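Local coordinates for protein uncharacterized sugar kinase PH1459 (Pyrococcus horikoshii, PDB 3EWM) that probably phosphorylates a sugar, perhaps fructose, at the expense of ATP, as a member of the PfkB family of carbohydrate kinases, at residues S51-D59 with A108-N118; V237-A248 with A277-T288. One frame throughout, in Å; residues are numbered along the deposited sequence.

Interaction 1: residues S51-D59 with A108-N118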
loop_
_atom_site.group_PDB
_atom_site.type_symbol
_atom_site.label_atom_id
_atom_site.label_comp_id
_atom_site.label_asym_id
_atom_site.label_seq_id
_atom_site.Cartn_x
_atom_site.Cartn_y
_atom_site.Cartn_z
ATOM N N SER A 51 -3.977 24.323 -8.008
ATOM C CA SER A 51 -4.816 23.211 -8.427
ATOM C C SER A 51 -3.943 21.996 -8.615
ATOM O O SER A 51 -2.817 22.094 -9.104
ATOM C CB SER A 51 -5.492 23.502 -9.771
ATOM O OG SER A 51 -6.466 24.505 -9.657
ATOM N N LEU A 52 -4.463 20.842 -8.230
ATOM C CA LEU A 52 -3.743 19.611 -8.414
ATOM C C LEU A 52 -4.529 18.681 -9.312
ATOM O O LEU A 52 -5.712 18.424 -9.096
ATOM C CB LEU A 52 -3.449 18.948 -7.063
ATOM C CG LEU A 52 -2.760 17.577 -7.123
ATOM C CD1 LEU A 52 -1.330 17.689 -7.683
ATOM C CD2 LEU A 52 -2.763 16.971 -5.728
ATOM N N ILE A 53 -3.857 18.202 -10.340
ATOM C CA ILE A 53 -4.419 17.201 -11.215
ATOM C C ILE A 53 -3.758 15.892 -10.868
ATOM O O ILE A 53 -2.538 15.741 -10.961
ATOM C CB ILE A 53 -4.195 17.556 -12.693
ATOM C CG1 ILE A 53 -5.059 18.770 -13.061
ATOM C CG2 ILE A 53 -4.482 16.315 -13.617
ATOM C CD1 ILE A 53 -4.442 19.615 -14.140
ATOM N N SER A 54 -4.579 14.941 -10.453
ATOM C CA SER A 54 -4.095 13.656 -10.046
ATOM C C SER A 54 -5.239 12.656 -10.072
ATOM O O SER A 54 -6.334 12.944 -10.591
ATOM C CB SER A 54 -3.462 13.722 -8.658
ATOM O OG SER A 54 -2.721 12.539 -8.441
ATOM N N LYS A 55 -4.985 11.480 -9.512
ATOM C CA LYS A 55 -5.982 10.439 -9.537
ATOM C C LYS A 55 -5.785 9.625 -8.287
ATOM O O LYS A 55 -4.653 9.237 -7.959
ATOM C CB LYS A 55 -5.818 9.561 -10.789
ATOM C CG LYS A 55 -7.100 8.843 -11.201
ATOM C CD LYS A 55 -6.918 8.152 -12.530
ATOM C CE LYS A 55 -8.158 7.368 -12.928
ATOM N NZ LYS A 55 -8.000 6.744 -14.270
ATOM N N VAL A 56 -6.881 9.404 -7.571
ATOM C CA VAL A 56 -6.845 8.581 -6.350
ATOM C C VAL A 56 -7.840 7.446 -6.532
ATOM O O VAL A 56 -8.604 7.426 -7.504
ATOM C CB VAL A 56 -7.191 9.410 -5.075
ATOM C CG1 VAL A 56 -6.107 10.449 -4.789
ATOM C CG2 VAL A 56 -8.551 10.090 -5.213
ATOM N N GLY A 57 -7.834 6.502 -5.601
ATOM C CA GLY A 57 -8.803 5.431 -5.618
ATOM C C GLY A 57 -10.109 5.963 -5.068
ATOM O O GLY A 57 -10.135 6.898 -4.254
ATOM N N ASN A 58 -11.200 5.359 -5.508
ATOM C CA ASN A 58 -12.486 5.567 -4.851
ATOM C C ASN A 58 -12.467 4.774 -3.542
ATOM O O ASN A 58 -13.040 3.695 -3.422
ATOM C CB ASN A 58 -13.651 5.148 -5.761
ATOM C CG ASN A 58 -15.005 5.328 -5.090
ATOM O OD1 ASN A 58 -15.147 6.095 -4.119
ATOM N ND2 ASN A 58 -16.015 4.621 -5.603
ATOM N N ASP A 59 -11.749 5.314 -2.573
ATOM C CA ASP A 59 -11.516 4.635 -1.313
ATOM C C ASP A 59 -11.281 5.666 -0.213
ATOM O O ASP A 59 -11.175 6.859 -0.507
ATOM C CB ASP A 59 -10.405 3.581 -1.447
ATOM C CG ASP A 59 -9.065 4.145 -1.929
ATOM O OD1 ASP A 59 -8.602 5.172 -1.406
ATOM O OD2 ASP A 59 -8.450 3.502 -2.808
ATOM N N ALA A 108 -3.669 4.357 -8.362
ATOM C CA ALA A 108 -4.538 5.195 -9.160
ATOM C C ALA A 108 -3.799 6.315 -9.875
ATOM O O ALA A 108 -4.119 6.612 -11.035
ATOM C CB ALA A 108 -5.644 5.756 -8.298
ATOM N N TYR A 109 -2.799 6.922 -9.217
ATOM C CA TYR A 109 -2.159 8.106 -9.819
ATOM C C TYR A 109 -1.318 7.760 -11.039
ATOM O O TYR A 109 -1.012 8.643 -11.854
ATOM C CB TYR A 109 -1.362 8.945 -8.796
ATOM C CG TYR A 109 -0.143 8.267 -8.246
ATOM C CD1 TYR A 109 1.019 8.143 -9.009
ATOM C CD2 TYR A 109 -0.143 7.770 -6.941
ATOM C CE1 TYR A 109 2.155 7.541 -8.497
ATOM C CE2 TYR A 109 0.976 7.144 -6.427
ATOM C CZ TYR A 109 2.119 7.027 -7.213
ATOM O OH TYR A 109 3.216 6.385 -6.700
ATOM N N PHE A 110 -0.979 6.477 -11.169
ATOM C CA PHE A 110 -0.252 5.950 -12.329
ATOM C C PHE A 110 -1.194 5.520 -13.455
ATOM O O PHE A 110 -0.739 5.157 -14.541
ATOM C CB PHE A 110 0.634 4.770 -11.928
ATOM C CG PHE A 110 1.974 5.152 -11.357
ATOM C CD1 PHE A 110 2.771 6.110 -11.976
ATOM C CD2 PHE A 110 2.465 4.505 -10.218
ATOM C CE1 PHE A 110 4.018 6.435 -11.476
ATOM C CE2 PHE A 110 3.740 4.816 -9.715
ATOM C CZ PHE A 110 4.510 5.780 -10.343
ATOM N N ASN A 111 -2.499 5.634 -13.213
ATOM C CA ASN A 111 -3.534 5.217 -14.157
ATOM C C ASN A 111 -4.305 6.380 -14.825
ATOM O O ASN A 111 -5.478 6.235 -15.174
ATOM C CB ASN A 111 -4.525 4.303 -13.422
ATOM C CG ASN A 111 -5.274 3.371 -14.352
ATOM O OD1 ASN A 111 -4.746 2.937 -15.383
ATOM N ND2 ASN A 111 -6.498 3.021 -13.968
HETATM N N MSE A 112 -3.657 7.534 -15.005
HETATM C CA MSE A 112 -4.319 8.677 -15.627
HETATM C C MSE A 112 -4.363 8.540 -17.131
HETATM O O MSE A 112 -3.372 8.203 -17.762
HETATM C CB MSE A 112 -3.628 9.988 -15.247
HETATM C CG MSE A 112 -3.980 10.432 -13.849
HETATM SE SE MSE A 112 -3.306 12.216 -13.484
HETATM C CE MSE A 112 -1.619 11.608 -12.896
ATOM N N THR A 113 -5.528 8.789 -17.703
ATOM C CA THR A 113 -5.650 8.834 -19.149
ATOM C C THR A 113 -6.050 10.251 -19.508
ATOM O O THR A 113 -6.372 11.068 -18.631
ATOM C CB THR A 113 -6.703 7.819 -19.668
ATOM O OG1 THR A 113 -7.954 8.096 -19.043
ATOM C CG2 THR A 113 -6.293 6.377 -19.334
ATOM N N LEU A 114 -6.050 10.557 -20.795
ATOM C CA LEU A 114 -6.406 11.895 -21.243
ATOM C C LEU A 114 -7.792 12.348 -20.792
ATOM O O LEU A 114 -7.991 13.520 -20.527
ATOM C CB LEU A 114 -6.279 11.998 -22.748
ATOM C CG LEU A 114 -4.826 11.974 -23.196
ATOM C CD1 LEU A 114 -4.751 11.710 -24.693
ATOM C CD2 LEU A 114 -4.120 13.283 -22.821
ATOM N N ASN A 115 -8.725 11.404 -20.694
ATOM C CA ASN A 115 -10.068 11.684 -20.185
ATOM C C ASN A 115 -10.074 12.192 -18.752
ATOM O O ASN A 115 -11.006 12.878 -18.367
ATOM C CB ASN A 115 -10.925 10.426 -20.241
ATOM C CG ASN A 115 -10.771 9.695 -21.521
ATOM O OD1 ASN A 115 -10.036 8.700 -21.592
ATOM N ND2 ASN A 115 -11.415 10.193 -22.563
ATOM N N ASP A 116 -9.040 11.847 -17.974
ATOM C CA ASP A 116 -8.951 12.214 -16.560
ATOM C C ASP A 116 -8.462 13.642 -16.349
ATOM O O ASP A 116 -8.463 14.151 -15.224
ATOM C CB ASP A 116 -8.030 11.250 -15.796
ATOM C CG ASP A 116 -8.523 9.816 -15.824
ATOM O OD1 ASP A 116 -9.755 9.606 -15.798
ATOM O OD2 ASP A 116 -7.673 8.899 -15.875
ATOM N N ILE A 117 -8.035 14.280 -17.430
ATOM C CA ILE A 117 -7.437 15.601 -17.342
ATOM C C ILE A 117 -8.501 16.655 -17.452
ATOM O O ILE A 117 -9.293 16.684 -18.414
ATOM C CB ILE A 117 -6.343 15.818 -18.430
ATOM C CG1 ILE A 117 -5.272 14.708 -18.343
ATOM C CG2 ILE A 117 -5.753 17.262 -18.357
ATOM C CD1 ILE A 117 -4.581 14.609 -16.960
ATOM N N ASN A 118 -8.523 17.520 -16.446
ATOM C CA ASN A 118 -9.335 18.698 -16.498
ATOM C C ASN A 118 -8.577 19.728 -17.326
ATOM O O ASN A 118 -7.665 20.407 -16.853
ATOM C CB ASN A 118 -9.639 19.213 -15.088
ATOM C CG ASN A 118 -10.693 20.299 -15.088
ATOM O OD1 ASN A 118 -10.605 21.251 -15.846
ATOM N ND2 ASN A 118 -11.691 20.158 -14.232
#
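Ala108 starts the contact by setting its methyl against the backbone of strand 49-57, the next-to-outermost strand of the large, mostly parallel sheet in this ribokinase-like alpha/beta fold. Its CB stands 3.3 Å from Val56 C, while its carbonyl lies alongside the first carbons of Lys55. Tyr109 follows, its CB near Lys55 O and Ser54 OG, which bonds Gly8 O; its ring leads away from the strand and reaches over a face of the Phe110 ring. At Asn111 the backbone O takes a hydrogen bond from Lys55 NZ (2.7 Å), the donor sitting 40° out of the carbonyl plane, while Asn111 ND2 turns to Asp82. The lysine gets there with CG opposite the backbone N (chi1 -156°) and an extended chain beyond. Met112, a selenomethionine, lays CG beside that chain, and its bend at chi3 (-87°) swings SE to 3.8 Å from Ser54 CA. Thr113 N and Lys55 NZ then grip the same atom, Asp116 OD2, from opposite faces of the carboxylate. The first is a hydrogen bond of 2.8 Å from Thr113 N to Asp116 OD2; the second, Lys55 NZ to Asp116 OD2, is a salt bridge of 2.7 Å. A methionine in place of Lys55 would probably leave Asp116 without its positive mate and the Asn111 carbonyl without this donor. Ile117 meets Ile53 at about a right angle, CD1 to CG2, on the side where both also touch Val122 of helix 119-124. Asn118 caps that helix through OD1 to Ile121 N, and its carbonyl O lies 4.3 Å from Ile53 CD1.

Interaction 2: residues V237-A248 with A277-T288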
loop_
_atom_site.group_PDB
_atom_site.type_symbol
_atom_site.label_atom_id
_atom_site.label_comp_id
_atom_site.label_asym_id
_atom_site.label_seq_id
_atom_site.Cartn_x
_atom_site.Cartn_y
_atom_site.Cartn_z
ATOM N N VAL A 237 20.025 27.663 9.835
ATOM C CA VAL A 237 18.828 27.273 10.558
ATOM C C VAL A 237 19.147 26.176 11.559
ATOM O O VAL A 237 20.174 25.490 11.452
ATOM C CB VAL A 237 17.694 26.802 9.604
ATOM C CG1 VAL A 237 17.218 27.949 8.737
ATOM C CG2 VAL A 237 18.137 25.601 8.743
ATOM N N ASN A 238 18.281 26.064 12.554
ATOM C CA ASN A 238 18.241 24.907 13.425
ATOM C C ASN A 238 16.974 24.132 13.082
ATOM O O ASN A 238 15.904 24.417 13.615
ATOM C CB ASN A 238 18.295 25.338 14.894
ATOM C CG ASN A 238 19.642 25.936 15.261
ATOM O OD1 ASN A 238 20.634 25.720 14.569
ATOM N ND2 ASN A 238 19.682 26.698 16.338
ATOM N N PRO A 239 17.089 23.168 12.148
ATOM C CA PRO A 239 15.895 22.559 11.577
ATOM C C PRO A 239 15.192 21.617 12.545
ATOM O O PRO A 239 15.845 20.825 13.249
ATOM C CB PRO A 239 16.437 21.781 10.370
ATOM C CG PRO A 239 17.856 21.484 10.722
ATOM C CD PRO A 239 18.331 22.602 11.584
ATOM N N LEU A 240 13.871 21.732 12.583
ATOM C CA LEU A 240 13.022 20.738 13.210
ATOM C C LEU A 240 12.866 19.546 12.265
ATOM O O LEU A 240 13.029 18.391 12.671
ATOM C CB LEU A 240 11.648 21.333 13.538
ATOM C CG LEU A 240 10.653 20.381 14.215
ATOM C CD1 LEU A 240 11.222 19.843 15.527
ATOM C CD2 LEU A 240 9.288 21.028 14.425
ATOM N N ASP A 241 12.546 19.839 11.004
ATOM C CA ASP A 241 12.244 18.815 10.007
ATOM C C ASP A 241 12.471 19.404 8.604
ATOM O O ASP A 241 11.847 20.406 8.244
ATOM C CB ASP A 241 10.791 18.363 10.179
ATOM C CG ASP A 241 10.453 17.110 9.390
ATOM O OD1 ASP A 241 11.302 16.618 8.616
ATOM O OD2 ASP A 241 9.314 16.609 9.557
ATOM N N THR A 242 13.379 18.798 7.832
ATOM C CA THR A 242 13.658 19.276 6.471
ATOM C C THR A 242 12.939 18.466 5.388
ATOM O O THR A 242 13.155 18.700 4.199
ATOM C CB THR A 242 15.169 19.250 6.150
ATOM O OG1 THR A 242 15.635 17.906 6.253
ATOM C CG2 THR A 242 15.966 20.151 7.102
ATOM N N THR A 243 12.085 17.528 5.790
ATOM C CA THR A 243 11.399 16.643 4.835
ATOM C C THR A 243 10.683 17.414 3.729
ATOM O O THR A 243 10.758 17.042 2.551
ATOM C CB THR A 243 10.365 15.729 5.530
ATOM O OG1 THR A 243 10.999 15.023 6.602
ATOM C CG2 THR A 243 9.800 14.722 4.519
ATOM N N GLY A 244 9.987 18.475 4.114
ATOM C CA GLY A 244 9.210 19.258 3.155
ATOM C C GLY A 244 9.933 20.410 2.488
ATOM O O GLY A 244 9.327 21.131 1.694
ATOM N N ALA A 245 11.218 20.588 2.797
ATOM C CA ALA A 245 11.988 21.764 2.350
ATOM C C ALA A 245 12.107 21.903 0.841
ATOM O O ALA A 245 12.053 23.015 0.322
ATOM C CB ALA A 245 13.398 21.787 2.978
ATOM N N GLY A 246 12.260 20.774 0.155
ATOM C CA GLY A 246 12.456 20.757 -1.290
ATOM C C GLY A 246 11.184 21.187 -1.998
ATOM O O GLY A 246 11.211 21.982 -2.940
ATOM N N ASP A 247 10.070 20.653 -1.539
ATOM C CA ASP A 247 8.780 21.016 -2.125
ATOM C C ASP A 247 8.350 22.429 -1.737
ATOM O O ASP A 247 7.721 23.111 -2.526
ATOM C CB ASP A 247 7.734 19.988 -1.784
ATOM C CG ASP A 247 8.036 18.640 -2.419
ATOM O OD1 ASP A 247 8.668 18.606 -3.504
ATOM O OD2 ASP A 247 7.660 17.625 -1.829
ATOM N N ALA A 248 8.672 22.833 -0.510
ATOM C CA ALA A 248 8.519 24.221 -0.068
ATOM C C ALA A 248 9.323 25.159 -0.977
ATOM O O ALA A 248 8.814 26.181 -1.450
ATOM C CB ALA A 248 8.974 24.361 1.354
ATOM N N ALA A 277 14.053 27.880 4.406
ATOM C CA ALA A 277 14.588 28.000 5.765
ATOM C C ALA A 277 13.456 27.864 6.776
ATOM O O ALA A 277 13.527 27.052 7.709
ATOM C CB ALA A 277 15.302 29.345 5.941
ATOM N N LEU A 278 12.400 28.647 6.563
ATOM C CA LEU A 278 11.243 28.629 7.458
ATOM C C LEU A 278 10.513 27.286 7.429
ATOM O O LEU A 278 9.957 26.872 8.440
ATOM C CB LEU A 278 10.272 29.775 7.155
ATOM C CG LEU A 278 10.642 31.239 7.448
ATOM C CD1 LEU A 278 9.393 32.092 7.320
ATOM C CD2 LEU A 278 11.294 31.442 8.809
ATOM N N SER A 279 10.541 26.594 6.288
ATOM C CA SER A 279 9.905 25.269 6.198
ATOM C C SER A 279 10.524 24.259 7.149
ATOM O O SER A 279 9.862 23.288 7.547
ATOM C CB SER A 279 9.935 24.702 4.771
ATOM O OG SER A 279 11.215 24.230 4.425
ATOM N N THR A 280 11.790 24.475 7.505
ATOM C CA THR A 280 12.497 23.531 8.366
ATOM C C THR A 280 11.969 23.520 9.792
ATOM O O THR A 280 12.320 22.634 10.563
ATOM C CB THR A 280 14.010 23.769 8.425
ATOM O OG1 THR A 280 14.278 24.967 9.170
ATOM C CG2 THR A 280 14.623 23.854 7.022
ATOM N N GLN A 281 11.145 24.504 10.135
ATOM C CA GLN A 281 10.612 24.646 11.480
ATOM C C GLN A 281 9.262 23.938 11.613
ATOM O O GLN A 281 8.689 23.907 12.693
ATOM C CB GLN A 281 10.484 26.128 11.841
ATOM C CG GLN A 281 11.781 26.883 11.690
ATOM C CD GLN A 281 12.897 26.255 12.504
ATOM O OE1 GLN A 281 13.816 25.635 11.961
ATOM N NE2 GLN A 281 12.807 26.387 13.808
ATOM N N LYS A 282 8.795 23.353 10.509
ATOM C CA LYS A 282 7.488 22.727 10.421
ATOM C C LYS A 282 7.658 21.240 10.054
ATOM O O LYS A 282 8.494 20.883 9.211
ATOM C CB LYS A 282 6.619 23.461 9.377
ATOM C CG LYS A 282 6.372 24.974 9.682
ATOM C CD LYS A 282 5.658 25.716 8.541
ATOM C CE LYS A 282 4.431 26.516 9.035
ATOM N NZ LYS A 282 3.317 26.515 8.008
ATOM N N ARG A 283 6.884 20.369 10.700
ATOM C CA ARG A 283 7.002 18.930 10.461
ATOM C C ARG A 283 6.292 18.459 9.205
ATOM O O ARG A 283 5.222 18.973 8.849
ATOM C CB ARG A 283 6.442 18.145 11.647
ATOM C CG ARG A 283 7.275 18.263 12.885
ATOM C CD ARG A 283 6.662 17.457 14.008
ATOM N NE ARG A 283 7.080 17.975 15.306
ATOM C CZ ARG A 283 8.264 17.731 15.862
ATOM N NH1 ARG A 283 9.158 16.974 15.229
ATOM N NH2 ARG A 283 8.552 18.255 17.054
ATOM N N GLY A 284 6.878 17.457 8.553
ATOM C CA GLY A 284 6.192 16.713 7.499
ATOM C C GLY A 284 6.379 17.223 6.083
ATOM O O GLY A 284 7.105 18.207 5.833
ATOM N N ALA A 285 5.714 16.541 5.159
ATOM C CA ALA A 285 5.839 16.823 3.728
ATOM C C ALA A 285 5.240 18.163 3.291
ATOM O O ALA A 285 5.600 18.683 2.226
ATOM C CB ALA A 285 5.243 15.674 2.906
ATOM N N TRP A 286 4.329 18.724 4.097
ATOM C CA TRP A 286 3.742 20.037 3.804
ATOM C C TRP A 286 4.237 21.040 4.820
ATOM O O TRP A 286 3.540 21.374 5.790
ATOM C CB TRP A 286 2.208 20.012 3.856
ATOM C CG TRP A 286 1.576 19.130 2.845
ATOM C CD1 TRP A 286 2.199 18.460 1.829
ATOM C CD2 TRP A 286 0.185 18.847 2.719
ATOM N NE1 TRP A 286 1.289 17.758 1.094
ATOM C CE2 TRP A 286 0.038 17.978 1.611
ATOM C CE3 TRP A 286 -0.955 19.226 3.442
ATOM C CZ2 TRP A 286 -1.202 17.504 1.190
ATOM C CZ3 TRP A 286 -2.200 18.738 3.022
ATOM C CH2 TRP A 286 -2.307 17.889 1.912
ATOM N N SER A 287 5.448 21.515 4.595
ATOM C CA SER A 287 6.119 22.328 5.583
ATOM C C SER A 287 6.230 23.800 5.157
ATOM O O SER A 287 6.762 24.612 5.908
ATOM C CB SER A 287 7.493 21.730 5.883
ATOM O OG SER A 287 8.342 21.937 4.787
ATOM N N THR A 288 5.703 24.147 3.986
ATOM C CA THR A 288 5.791 25.524 3.491
ATOM C C THR A 288 5.136 26.453 4.516
ATOM O O THR A 288 4.016 26.201 4.925
ATOM C CB THR A 288 5.053 25.705 2.156
ATOM O OG1 THR A 288 5.583 24.796 1.192
ATOM C CG2 THR A 288 5.173 27.159 1.643
HETATM O O HOH W 1 10.943 21.369 5.536
HETATM O O HOH W 2 6.614 20.937 1.968
HETATM O O HOH W 3 9.288 19.129 7.044
HETATM O O HOH W 4 7.559 17.385 0.843
#
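Thr280 O takes two backbone N-H groups from segment 237-248: a nearly straight hydrogen bond from Asp241 N (2.8 Å, 169° at the hydrogen) and a weak one from Leu240 N. Asp241 opens the DTTGAGD sequence, a PfkB signature that in relatives helps build the anion hole and supplies the catalytic base. Its carboxylate ties both segments. A chi1 of -168° swings that group to the far side from its own N, where OD2 accepts Gly284 N at 2.8 Å from above the carboxylate plane, while OD1 closes an Asx turn with Thr243 N and also takes Thr243 OG1 at 2.6 Å. Waters supply further bridges. Water 1 joins Asp241 O to the hydroxyls of Ser279 and Ser287, and Ser279 OG also hydrogen-bonds Ala276 O, three residues back in helix 265-279; water 2 donates to Gly244 O and accepts from Ser287 N; water 4 spans Asp247 OD2 and Ala285 O. Close packing does the rest. At Gly244 a beta carbon would run into Ser287 OG, which already stands 3.2 Å from Gly244 C. Ala248 CB touches both Thr288 OG1 and Ser279 CB, the latter at 3.6 Å. Toward the exposed end, Leu240 CD2 sits 3.7 Å above the guanidinium plane of Arg283, over its centre, and Val237 CG1 meets Ala277 CB at 3.7 Å. The contact thus joins the turn that starts helix 245-259 to the chain leaving helix 265-279, with helix 35-45 alongside: its Asn38 bonds Asp247 OD2 and Trp286 NE1, and the indole also packs on helix 60-71.

In the fold
Interactions 1 and 2 lie on opposite sides of the chain's centre, their centres 27 Å apart and their nearest atoms about 7 Å apart, without touching. Interaction 2 is the one near the nucleotide site: the side chain of Ala245 is about 9 Å from those of Lys190 and Thr215, both ATP-binding. Interaction 1, away from these residues, fastens the loop before helix 119-124 to a strand near one border of the large sheet. Helices connect the two regions. Helix 35-45, which flanks interaction 2, precedes strand 49-57, and helix 60-71, capped at its start by Asp59 of segment 51-59, carries Glu68 and Leu69 to Trp286 of segment 277-288.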